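Local atomic coordinates of pectate lyase/Amb allergen (PDB entry 4HWV), a protein that probably cleaves pectate by calcium-dependent lyase chemistry, as a secreted member of polysaccharide lyase family 1. Residues N355-D358 against P364-A367. Sequence-based numbering, arbitrary orientation.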
ATOM      1  N   ASN A 355      -3.230 -18.358   1.335  1.00  5.31           N
ATOM      2  CA  ASN A 355      -3.772 -17.508   0.277  1.00  5.46           C
ATOM      3  C   ASN A 355      -5.198 -17.943  -0.029  1.00  5.56           C
ATOM      4  O   ASN A 355      -5.744 -18.858   0.620  1.00  6.29           O
ATOM      5  CB  ASN A 355      -2.891 -17.577  -0.990  1.00  5.90           C
ATOM      6  CG  ASN A 355      -2.993 -16.314  -1.868  1.00  6.31           C
ATOM      7  OD1 ASN A 355      -3.892 -15.494  -1.685  1.00  7.32           O
ATOM      8  ND2 ASN A 355      -2.093 -16.182  -2.847  1.00  5.88           N
ATOM      9  N   THR A 356      -5.791 -17.285  -1.019  1.00  6.65           N
ATOM     10  CA  THR A 356      -7.061 -17.704  -1.577  1.00  7.60           C
ATOM     11  C   THR A 356      -6.948 -17.761  -3.089  1.00  7.87           C
ATOM     12  O   THR A 356      -6.136 -17.053  -3.680  1.00  7.80           O
ATOM     13  CB  THR A 356      -8.192 -16.752  -1.176  1.00  8.29           C
ATOM     14  OG1 THR A 356      -9.420 -17.219  -1.761  1.00  9.31           O
ATOM     15  CG2 THR A 356      -7.920 -15.320  -1.641  1.00  9.12           C
ATOM     16  N   ARG A 357      -7.791 -18.578  -3.715  1.00  8.90           N
ATOM     17  CA  ARG A 357      -7.892 -18.613  -5.168  1.00 10.53           C
ATOM     18  C   ARG A 357      -8.899 -17.600  -5.691  1.00 11.38           C
ATOM     19  O   ARG A 357      -9.030 -17.447  -6.897  1.00 12.61           O
ATOM     20  CB  ARG A 357      -8.282 -20.019  -5.643  1.00 11.84           C
ATOM     21  CG  ARG A 357      -7.166 -21.061  -5.428  1.00 14.14           C
ATOM     22  CD  ARG A 357      -7.477 -22.409  -6.082  1.00 16.52           C
ATOM     23  NE  ARG A 357      -7.564 -22.294  -7.536  1.00 18.98           N
ATOM     24  CZ  ARG A 357      -8.707 -22.284  -8.220  1.00 20.98           C
ATOM     25  NH1 ARG A 357      -9.876 -22.410  -7.589  1.00 21.33           N
ATOM     26  NH2 ARG A 357      -8.683 -22.151  -9.543  1.00 22.00           N
ATOM     27  N   ASP A 358      -9.615 -16.924  -4.790  1.00 11.00           N
ATOM     28  CA  ASP A 358     -10.626 -15.936  -5.171  1.00 12.50           C
ATOM     29  C   ASP A 358     -10.040 -14.945  -6.178  1.00 13.24           C
ATOM     30  O   ASP A 358      -9.076 -14.248  -5.868  1.00 13.15           O
ATOM     31  CB  ASP A 358     -11.097 -15.201  -3.908  1.00 14.55           C
ATOM     32  CG  ASP A 358     -12.292 -14.282  -4.155  1.00 17.12           C
ATOM     33  OD1 ASP A 358     -12.435 -13.733  -5.265  1.00 16.71           O
ATOM     34  OD2 ASP A 358     -13.093 -14.097  -3.212  1.00 20.09           O
ATOM     35  N   PRO A 364      -4.324 -13.389  -6.181  1.00  8.03           N
ATOM     36  CA  PRO A 364      -4.952 -14.718  -6.107  1.00  8.26           C
ATOM     37  C   PRO A 364      -3.936 -15.815  -6.401  1.00  8.17           C
ATOM     38  O   PRO A 364      -3.099 -15.671  -7.285  1.00  8.77           O
ATOM     39  CB  PRO A 364      -6.029 -14.683  -7.215  1.00  9.13           C
ATOM     40  CG  PRO A 364      -6.192 -13.234  -7.549  1.00  8.92           C
ATOM     41  CD  PRO A 364      -4.850 -12.581  -7.287  1.00  8.61           C
ATOM     42  N   TRP A 365      -4.024 -16.907  -5.661  1.00  7.36           N
ATOM     43  CA  TRP A 365      -3.150 -18.044  -5.875  1.00  6.90           C
ATOM     44  C   TRP A 365      -3.317 -18.623  -7.282  1.00  7.55           C
ATOM     45  O   TRP A 365      -4.430 -18.962  -7.723  1.00  9.16           O
ATOM     46  CB  TRP A 365      -3.503 -19.126  -4.877  1.00  7.20           C
ATOM     47  CG  TRP A 365      -2.677 -20.386  -4.939  1.00  7.14           C
ATOM     48  CD1 TRP A 365      -2.798 -21.414  -5.843  1.00  8.05           C
ATOM     49  CD2 TRP A 365      -1.637 -20.772  -4.026  1.00  6.72           C
ATOM     50  NE1 TRP A 365      -1.895 -22.403  -5.554  1.00  7.93           N
ATOM     51  CE2 TRP A 365      -1.176 -22.038  -4.439  1.00  7.20           C
ATOM     52  CE3 TRP A 365      -1.049 -20.163  -2.905  1.00  6.49           C
ATOM     53  CZ2 TRP A 365      -0.175 -22.717  -3.766  1.00  7.51           C
ATOM     54  CZ3 TRP A 365      -0.062 -20.848  -2.236  1.00  6.61           C
ATOM     55  CH2 TRP A 365       0.368 -22.116  -2.669  1.00  7.01           C
ATOM     56  N   LEU A 366      -2.187 -18.767  -7.962  1.00  7.48           N
ATOM     57  CA  LEU A 366      -2.145 -19.437  -9.254  1.00  8.62           C
ATOM     58  C   LEU A 366      -1.414 -20.784  -9.164  1.00  9.56           C
ATOM     59  O   LEU A 366      -1.928 -21.802  -9.627  1.00 11.73           O
ATOM     60  CB  LEU A 366      -1.477 -18.542 -10.306  1.00  9.83           C
ATOM     61  CG  LEU A 366      -1.323 -19.199 -11.680  1.00 11.81           C
ATOM     62  CD1 LEU A 366      -2.668 -19.555 -12.327  1.00 13.43           C
ATOM     63  CD2 LEU A 366      -0.531 -18.258 -12.564  1.00 12.87           C
ATOM     64  N   ALA A 367      -0.220 -20.791  -8.578  1.00  8.69           N
ATOM     65  CA  ALA A 367       0.593 -22.007  -8.477  1.00  7.94           C
ATOM     66  C   ALA A 367       1.425 -21.936  -7.215  1.00  7.09           C
ATOM     67  O   ALA A 367       1.740 -20.838  -6.725  1.00  7.48           O
ATOM     68  CB  ALA A 367       1.504 -22.158  -9.697  1.00  8.65           C
TER
HETATM   69  O   HOH W   1      -4.771 -22.628  -8.749  1.00 22.54           O
HETATM   70  O   HOH W   2      -6.575 -18.472  -8.886  1.00 39.14           O
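Trp365 N donates to Thr356 O over 2.9 Å in a nearly straight bond (175° at the hydrogen), which ties the end of strand 345-356 to the loop that leads to strand 369-371. The same carbonyl oxygen also receives a CA-H...O contact from Pro364 CA, 3.6 Å away, so two successive residues of the loop converge on Thr356 O. With CG of Trp365 anti to the backbone N (chi1 -179°), the six-membered part of the indole meets Asn355 edge-on, CE3 standing 3.7 Å from Asn355 CB near the ring plane. The amide of Asn355 is turned 75° from the indole. Its two ends are held separately, OD1 accepting from Thr356 N, which lies above the carbonyl plane, while ND2 donates to Tyr363 O, just before Pro364; the nearby Trp365 N is a second donor and makes no bond with ND2. Asp358 N donates to Thr356 OG1 at 3.0 Å, closing an ST turn as the chain leaves the strand, and Pro364 packs its CB against Asp358 O at 3.4 Å. On the Arg357 side, the aliphatic CG comes obliquely to Trp365, 4.2 Å from its CB, and a water joins Arg357 NE to Leu366 O. Trp365 NE1 is bound by Asp397 O and its side chain also touches Leu386 of strand 376-387, placing the indole beside the next parallel coil of the right-handed beta-helix. Away from the calcium site, one direct backbone hydrogen bond thus joins the segments, supplemented by the water bridge and by side-chain bonds within the turn; the two bonds of the Asn355 amide together limit its rotation and tell its oxygen from its nitrogen.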